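Local coordinates for protein PHO85 cyclin-10 (Saccharomyces cerevisiae, PDB 4KRD) that partners the cyclin-dependent kinase PHO85 as a cyclin, forming a holoenzyme that phosphorylates and negatively regulates the glycogen synthase GSY2, at residues A41-T46 against L103-L108; T111-R116 against L126-K131. One frame throughout, in Å; residues are numbered along the deposited sequence.

Contact 1 (A41-T46 against L103-L108)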
loop_
_atom_site.group_PDB
_atom_site.type_symbol
_atom_site.label_atom_id
_atom_site.label_comp_id
_atom_site.label_asym_id
_atom_site.label_seq_id
_atom_site.Cartn_x
_atom_site.Cartn_y
_atom_site.Cartn_z
ATOM N N ALA B 41 -23.616 10.531 -7.593
ATOM C CA ALA B 41 -24.410 10.410 -8.814
ATOM C C ALA B 41 -23.700 9.588 -9.897
ATOM O O ALA B 41 -24.318 8.764 -10.565
ATOM C CB ALA B 41 -24.781 11.800 -9.351
ATOM N N ASN B 42 -22.401 9.813 -10.076
ATOM C CA ASN B 42 -21.645 9.056 -11.069
ATOM C C ASN B 42 -21.608 7.575 -10.723
ATOM O O ASN B 42 -21.631 6.724 -11.603
ATOM C CB ASN B 42 -20.223 9.605 -11.202
ATOM C CG ASN B 42 -20.200 11.022 -11.731
ATOM O OD1 ASN B 42 -21.214 11.531 -12.215
ATOM N ND2 ASN B 42 -19.045 11.670 -11.641
ATOM N N PHE B 43 -21.554 7.287 -9.427
ATOM C CA PHE B 43 -21.536 5.927 -8.920
ATOM C C PHE B 43 -22.852 5.246 -9.297
ATOM O O PHE B 43 -22.869 4.200 -9.947
ATOM C CB PHE B 43 -21.349 5.988 -7.396
ATOM C CG PHE B 43 -21.105 4.656 -6.733
ATOM C CD1 PHE B 43 -20.639 3.566 -7.451
ATOM C CD2 PHE B 43 -21.314 4.513 -5.364
ATOM C CE1 PHE B 43 -20.398 2.351 -6.823
ATOM C CE2 PHE B 43 -21.079 3.304 -4.726
ATOM C CZ PHE B 43 -20.631 2.216 -5.465
ATOM N N LYS B 44 -23.960 5.854 -8.892
ATOM C CA LYS B 44 -25.291 5.347 -9.231
ATOM C C LYS B 44 -25.502 5.198 -10.735
ATOM O O LYS B 44 -26.015 4.181 -11.202
ATOM C CB LYS B 44 -26.365 6.257 -8.630
ATOM N N GLU B 45 -25.089 6.199 -11.502
ATOM C CA GLU B 45 -25.336 6.172 -12.947
ATOM C C GLU B 45 -24.507 5.093 -13.651
ATOM O O GLU B 45 -24.957 4.484 -14.625
ATOM C CB GLU B 45 -25.092 7.552 -13.561
ATOM C CG GLU B 45 -25.653 7.702 -14.965
ATOM C CD GLU B 45 -25.322 9.050 -15.578
ATOM O OE1 GLU B 45 -24.747 9.898 -14.867
ATOM O OE2 GLU B 45 -25.631 9.262 -16.771
ATOM N N THR B 46 -23.301 4.839 -13.145
ATOM C CA THR B 46 -22.467 3.758 -13.672
ATOM C C THR B 46 -23.177 2.429 -13.480
ATOM O O THR B 46 -23.222 1.594 -14.387
ATOM C CB THR B 46 -21.083 3.715 -12.976
ATOM O OG1 THR B 46 -20.387 4.948 -13.197
ATOM C CG2 THR B 46 -20.235 2.564 -13.511
ATOM N N LEU B 103 -15.393 7.709 -5.877
ATOM C CA LEU B 103 -14.684 7.610 -7.153
ATOM C C LEU B 103 -13.956 6.271 -7.237
ATOM O O LEU B 103 -14.007 5.587 -8.261
ATOM C CB LEU B 103 -13.690 8.758 -7.337
ATOM C CG LEU B 103 -14.247 10.183 -7.221
ATOM C CD1 LEU B 103 -13.121 11.224 -7.254
ATOM C CD2 LEU B 103 -15.279 10.444 -8.307
ATOM N N VAL B 104 -13.292 5.893 -6.152
ATOM C CA VAL B 104 -12.621 4.595 -6.100
ATOM C C VAL B 104 -13.649 3.455 -6.147
ATOM O O VAL B 104 -13.440 2.441 -6.818
ATOM C CB VAL B 104 -11.703 4.459 -4.852
ATOM C CG1 VAL B 104 -11.274 3.015 -4.669
ATOM C CG2 VAL B 104 -10.447 5.371 -4.976
ATOM N N ALA B 105 -14.758 3.622 -5.429
ATOM C CA ALA B 105 -15.833 2.637 -5.464
ATOM C C ALA B 105 -16.323 2.434 -6.884
ATOM O O ALA B 105 -16.601 1.301 -7.318
ATOM C CB ALA B 105 -16.993 3.071 -4.564
ATOM N N THR B 106 -16.466 3.541 -7.603
ATOM C CA THR B 106 -16.926 3.474 -8.983
ATOM C C THR B 106 -15.913 2.742 -9.857
ATOM O O THR B 106 -16.284 1.913 -10.695
ATOM C CB THR B 106 -17.213 4.873 -9.566
ATOM O OG1 THR B 106 -18.183 5.545 -8.759
ATOM C CG2 THR B 106 -17.740 4.763 -11.015
ATOM N N PHE B 107 -14.631 3.025 -9.655
ATOM C CA PHE B 107 -13.615 2.357 -10.449
ATOM C C PHE B 107 -13.558 0.863 -10.162
ATOM O O PHE B 107 -13.257 0.074 -11.054
ATOM C CB PHE B 107 -12.212 2.968 -10.273
ATOM C CG PHE B 107 -11.209 2.363 -11.205
ATOM C CD1 PHE B 107 -11.136 2.791 -12.529
ATOM C CD2 PHE B 107 -10.385 1.324 -10.791
ATOM C CE1 PHE B 107 -10.240 2.210 -13.419
ATOM C CE2 PHE B 107 -9.489 0.727 -11.683
ATOM C CZ PHE B 107 -9.418 1.175 -12.996
ATOM N N LEU B 108 -13.831 0.467 -8.920
ATOM C CA LEU B 108 -13.862 -0.955 -8.583
ATOM C C LEU B 108 -14.948 -1.686 -9.388
ATOM O O LEU B 108 -14.723 -2.783 -9.910
ATOM C CB LEU B 108 -14.056 -1.173 -7.068
ATOM C CG LEU B 108 -12.909 -0.707 -6.154
ATOM C CD1 LEU B 108 -13.246 -0.931 -4.671
ATOM C CD2 LEU B 108 -11.601 -1.412 -6.516
#
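Two helices of the cyclin chain, 36-54 and 99-113, run nearly parallel here, their local axes 9.1 Å apart at an angle of 15°. Read along 103-108, the contact with 41-46 starts at A105. Its methyl points at the neighbouring helix and sits over one face of the F43 ring, toward the rim, with A105 CB 3.8 Å from CZ of F43. This is a CH-pi contact, the A105 CB lying 24° off the ring normal. F43 holds CG anti to its backbone N (chi1 -171°), so that the ring swings in from a bond directed to one side and brings CZ up to A105. V141 of helix 130-148 and I109 also touch F43.

T106 comes next and carries the largest share of the contact. T106 CA lies 5.2 Å from F43 CA, the closest approach of CA atoms between the two segments, and the two side chains slide past each other in opposite directions. OG1 of T106 is 3.4 Å from F43 CD1, reaching the ring obliquely. The same hydroxyl is hydrogen-bonded to the carbonyl of Y102 one turn back, a bond that lies within its own helix. The other branch, T106 CG2, crosses obliquely to T46 and touches T46 OG1 at 3.4 Å. That threonine behaves likewise: T46 OG1 donates to N42 O at 2.7 Å, sitting above the plane of the carbonyl rather than on a lone pair, and the same oxygen also accepts from T46 N. Both threonines thus pair their hydroxyls with their own helices while their small side chains pack together. All touching residues are buried, and the arrangement is the near-parallel packing of two helices in the mainly helical cyclin fold.

Contact 2 (T111-R116 against L126-K131)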
loop_
_atom_site.group_PDB
_atom_site.type_symbol
_atom_site.label_atom_id
_atom_site.label_comp_id
_atom_site.label_asym_id
_atom_site.label_seq_id
_atom_site.Cartn_x
_atom_site.Cartn_y
_atom_site.Cartn_z
ATOM N N THR B 111 -13.825 -1.827 -13.068
ATOM C CA THR B 111 -12.824 -2.819 -13.404
ATOM C C THR B 111 -13.358 -4.246 -13.281
ATOM O O THR B 111 -12.848 -5.171 -13.917
ATOM C CB THR B 111 -11.510 -2.594 -12.601
ATOM O OG1 THR B 111 -10.438 -3.326 -13.211
ATOM C CG2 THR B 111 -11.690 -3.034 -11.161
ATOM N N LEU B 112 -14.393 -4.434 -12.470
ATOM C CA LEU B 112 -15.043 -5.737 -12.402
ATOM C C LEU B 112 -15.826 -6.037 -13.696
ATOM O O LEU B 112 -15.802 -7.165 -14.219
ATOM C CB LEU B 112 -15.974 -5.804 -11.184
ATOM C CG LEU B 112 -16.795 -7.081 -10.955
ATOM C CD1 LEU B 112 -15.939 -8.354 -11.035
ATOM C CD2 LEU B 112 -17.586 -7.018 -9.631
ATOM N N PHE B 113 -16.521 -5.032 -14.218
ATOM C CA PHE B 113 -17.506 -5.305 -15.285
ATOM C C PHE B 113 -17.036 -4.958 -16.700
ATOM O O PHE B 113 -17.611 -5.431 -17.677
ATOM C CB PHE B 113 -18.844 -4.615 -14.976
ATOM C CG PHE B 113 -19.577 -5.224 -13.814
ATOM C CD1 PHE B 113 -20.239 -6.429 -13.957
ATOM C CD2 PHE B 113 -19.577 -4.612 -12.570
ATOM C CE1 PHE B 113 -20.895 -7.009 -12.884
ATOM C CE2 PHE B 113 -20.241 -5.194 -11.498
ATOM C CZ PHE B 113 -20.895 -6.395 -11.661
ATOM N N LEU B 114 -15.997 -4.132 -16.806
ATOM C CA LEU B 114 -15.543 -3.625 -18.099
ATOM C C LEU B 114 -14.075 -3.903 -18.383
ATOM O O LEU B 114 -13.222 -3.823 -17.487
ATOM C CB LEU B 114 -15.745 -2.104 -18.171
ATOM C CG LEU B 114 -17.178 -1.560 -18.062
ATOM C CD1 LEU B 114 -17.159 -0.068 -17.726
ATOM C CD2 LEU B 114 -17.943 -1.821 -19.348
ATOM N N THR B 115 -13.783 -4.205 -19.644
ATOM C CA THR B 115 -12.414 -4.151 -20.146
ATOM C C THR B 115 -12.415 -3.451 -21.517
ATOM O O THR B 115 -13.444 -2.896 -21.936
ATOM C CB THR B 115 -11.812 -5.573 -20.253
ATOM O OG1 THR B 115 -10.418 -5.494 -20.569
ATOM C CG2 THR B 115 -12.529 -6.379 -21.328
ATOM N N ARG B 116 -11.274 -3.447 -22.197
ATOM C CA ARG B 116 -11.195 -2.996 -23.584
ATOM C C ARG B 116 -10.566 -4.088 -24.407
ATOM O O ARG B 116 -9.654 -4.764 -23.943
ATOM C CB ARG B 116 -10.346 -1.744 -23.733
ATOM C CG ARG B 116 -10.929 -0.504 -23.128
ATOM C CD ARG B 116 -10.079 0.697 -23.481
ATOM N NE ARG B 116 -10.554 1.885 -22.792
ATOM C CZ ARG B 116 -11.578 2.613 -23.218
ATOM N NH1 ARG B 116 -12.216 2.265 -24.331
ATOM N NH2 ARG B 116 -11.958 3.688 -22.541
ATOM N N LEU B 126 -18.916 -9.102 -17.585
ATOM C CA LEU B 126 -19.866 -9.892 -16.807
ATOM C C LEU B 126 -21.208 -9.212 -16.797
ATOM O O LEU B 126 -21.303 -7.986 -16.893
ATOM C CB LEU B 126 -19.425 -10.006 -15.341
ATOM C CG LEU B 126 -18.038 -10.502 -14.965
ATOM C CD1 LEU B 126 -17.735 -10.089 -13.525
ATOM C CD2 LEU B 126 -17.968 -12.009 -15.130
ATOM N N ASN B 127 -22.251 -10.014 -16.646
ATOM C CA ASN B 127 -23.590 -9.480 -16.520
ATOM C C ASN B 127 -23.853 -9.026 -15.090
ATOM O O ASN B 127 -23.596 -9.764 -14.137
ATOM C CB ASN B 127 -24.618 -10.527 -16.953
ATOM C CG ASN B 127 -24.562 -10.817 -18.452
ATOM O OD1 ASN B 127 -25.151 -10.096 -19.252
ATOM N ND2 ASN B 127 -23.856 -11.875 -18.831
ATOM N N LEU B 128 -24.342 -7.801 -14.944
ATOM C CA LEU B 128 -24.835 -7.307 -13.660
ATOM C C LEU B 128 -26.362 -7.438 -13.608
ATOM O O LEU B 128 -27.034 -7.010 -14.540
ATOM C CB LEU B 128 -24.479 -5.833 -13.511
ATOM C CG LEU B 128 -24.908 -5.118 -12.224
ATOM C CD1 LEU B 128 -24.383 -5.829 -10.972
ATOM C CD2 LEU B 128 -24.433 -3.671 -12.271
ATOM N N GLN B 129 -26.899 -7.997 -12.523
ATOM C CA GLN B 129 -28.352 -8.063 -12.300
ATOM C C GLN B 129 -28.758 -7.118 -11.178
ATOM O O GLN B 129 -27.935 -6.786 -10.314
ATOM C CB GLN B 129 -28.789 -9.467 -11.884
ATOM C CG GLN B 129 -28.328 -10.600 -12.765
ATOM C CD GLN B 129 -28.762 -11.945 -12.198
ATOM O OE1 GLN B 129 -28.018 -12.590 -11.456
ATOM N NE2 GLN B 129 -29.985 -12.360 -12.524
ATOM N N GLU B 130 -30.033 -6.717 -11.165
ATOM C CA GLU B 130 -30.523 -5.784 -10.153
ATOM C C GLU B 130 -30.435 -6.380 -8.759
ATOM O O GLU B 130 -30.214 -5.663 -7.780
ATOM C CB GLU B 130 -31.967 -5.341 -10.435
ATOM C CG GLU B 130 -32.459 -4.231 -9.491
ATOM C CD GLU B 130 -31.749 -2.884 -9.711
ATOM O OE1 GLU B 130 -31.915 -2.289 -10.801
ATOM O OE2 GLU B 130 -31.031 -2.412 -8.794
ATOM N N LYS B 131 -30.607 -7.692 -8.664
ATOM C CA LYS B 131 -30.526 -8.353 -7.366
ATOM C C LYS B 131 -29.096 -8.399 -6.792
ATOM O O LYS B 131 -28.897 -8.813 -5.645
ATOM C CB LYS B 131 -31.129 -9.755 -7.426
ATOM C CG LYS B 131 -32.624 -9.755 -7.719
ATOM C CD LYS B 131 -33.307 -10.972 -7.123
ATOM C CE LYS B 131 -34.822 -10.818 -7.135
ATOM N NZ LYS B 131 -35.470 -11.850 -6.281
#
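Where helix 99-113 ends, F113, its last helical residue, reaches into a hollow lined by residues 126-128. The ring is the bump; the wall is made of the side chains of L126 and L128 and the carbonyl oxygens of L126 and N127, each leucine crossing the phenylalanine at about a right angle. F113 CG lies anti to the carbonyl carbon (chi1 -70°), which brings the ring toward this wall. At the near side, F113 CD1 lies 3.5 Å from the carbonyl O of L126, which approaches the ring edge near its plane, and N127 O also lies at the edge, farther off. F113 CD1 also meets L126 CB at 3.9 Å. At the tip, F113 CZ touches L128 CD1 at 3.6 Å, while F113 CE1 rests on L128 CB at 3.8 Å. From within its own segment, L112 CG lies over one ring face, toward the rim.

A second bump fits beside the first. L112 and L126 cross at about a right angle with their CD1 atoms 3.5 Å apart, and L126 CD1 also lies against the carbonyl O of L112. L50 of helix 36-54 touches both F113 and L128, adding a third element to the packing, while L112 leans on L176 and V180 of helix 166-180. An alanine at F113 would remove the ring and would probably loosen the packing of L126 and L128 against the helix end.

Chemically this is an apolar seam: its side chains meet through carbon alone, yet L126 N and O are buried with no partner in the model. The aryl edge facing that carbonyl is consistent with a modest electrostatic compensation, one weaker than a hydrogen bond would be.

Both contacts use helix 99-113: its middle packs on helix 36-54 in contact 1, and its C-terminal end meets the segment leading into helix 130-148 in contact 2. Their centres lie about 13 Å apart, and they follow one another in series, contact 1 closing before contact 2 opens. The segments 103-108 and 111-116 adjoin in sequence but otherwise do not touch. Between the halves of contact 2 the chain makes the small antiparallel hairpin of strands 114-116 and 122-124, whereas contact 1 spans 56 intervening residues. Helix 36-54 also borders contact 2 farther along its length, so helices 36-54 and 99-113 connect the two places within the cyclin domain of this PHO85 partner.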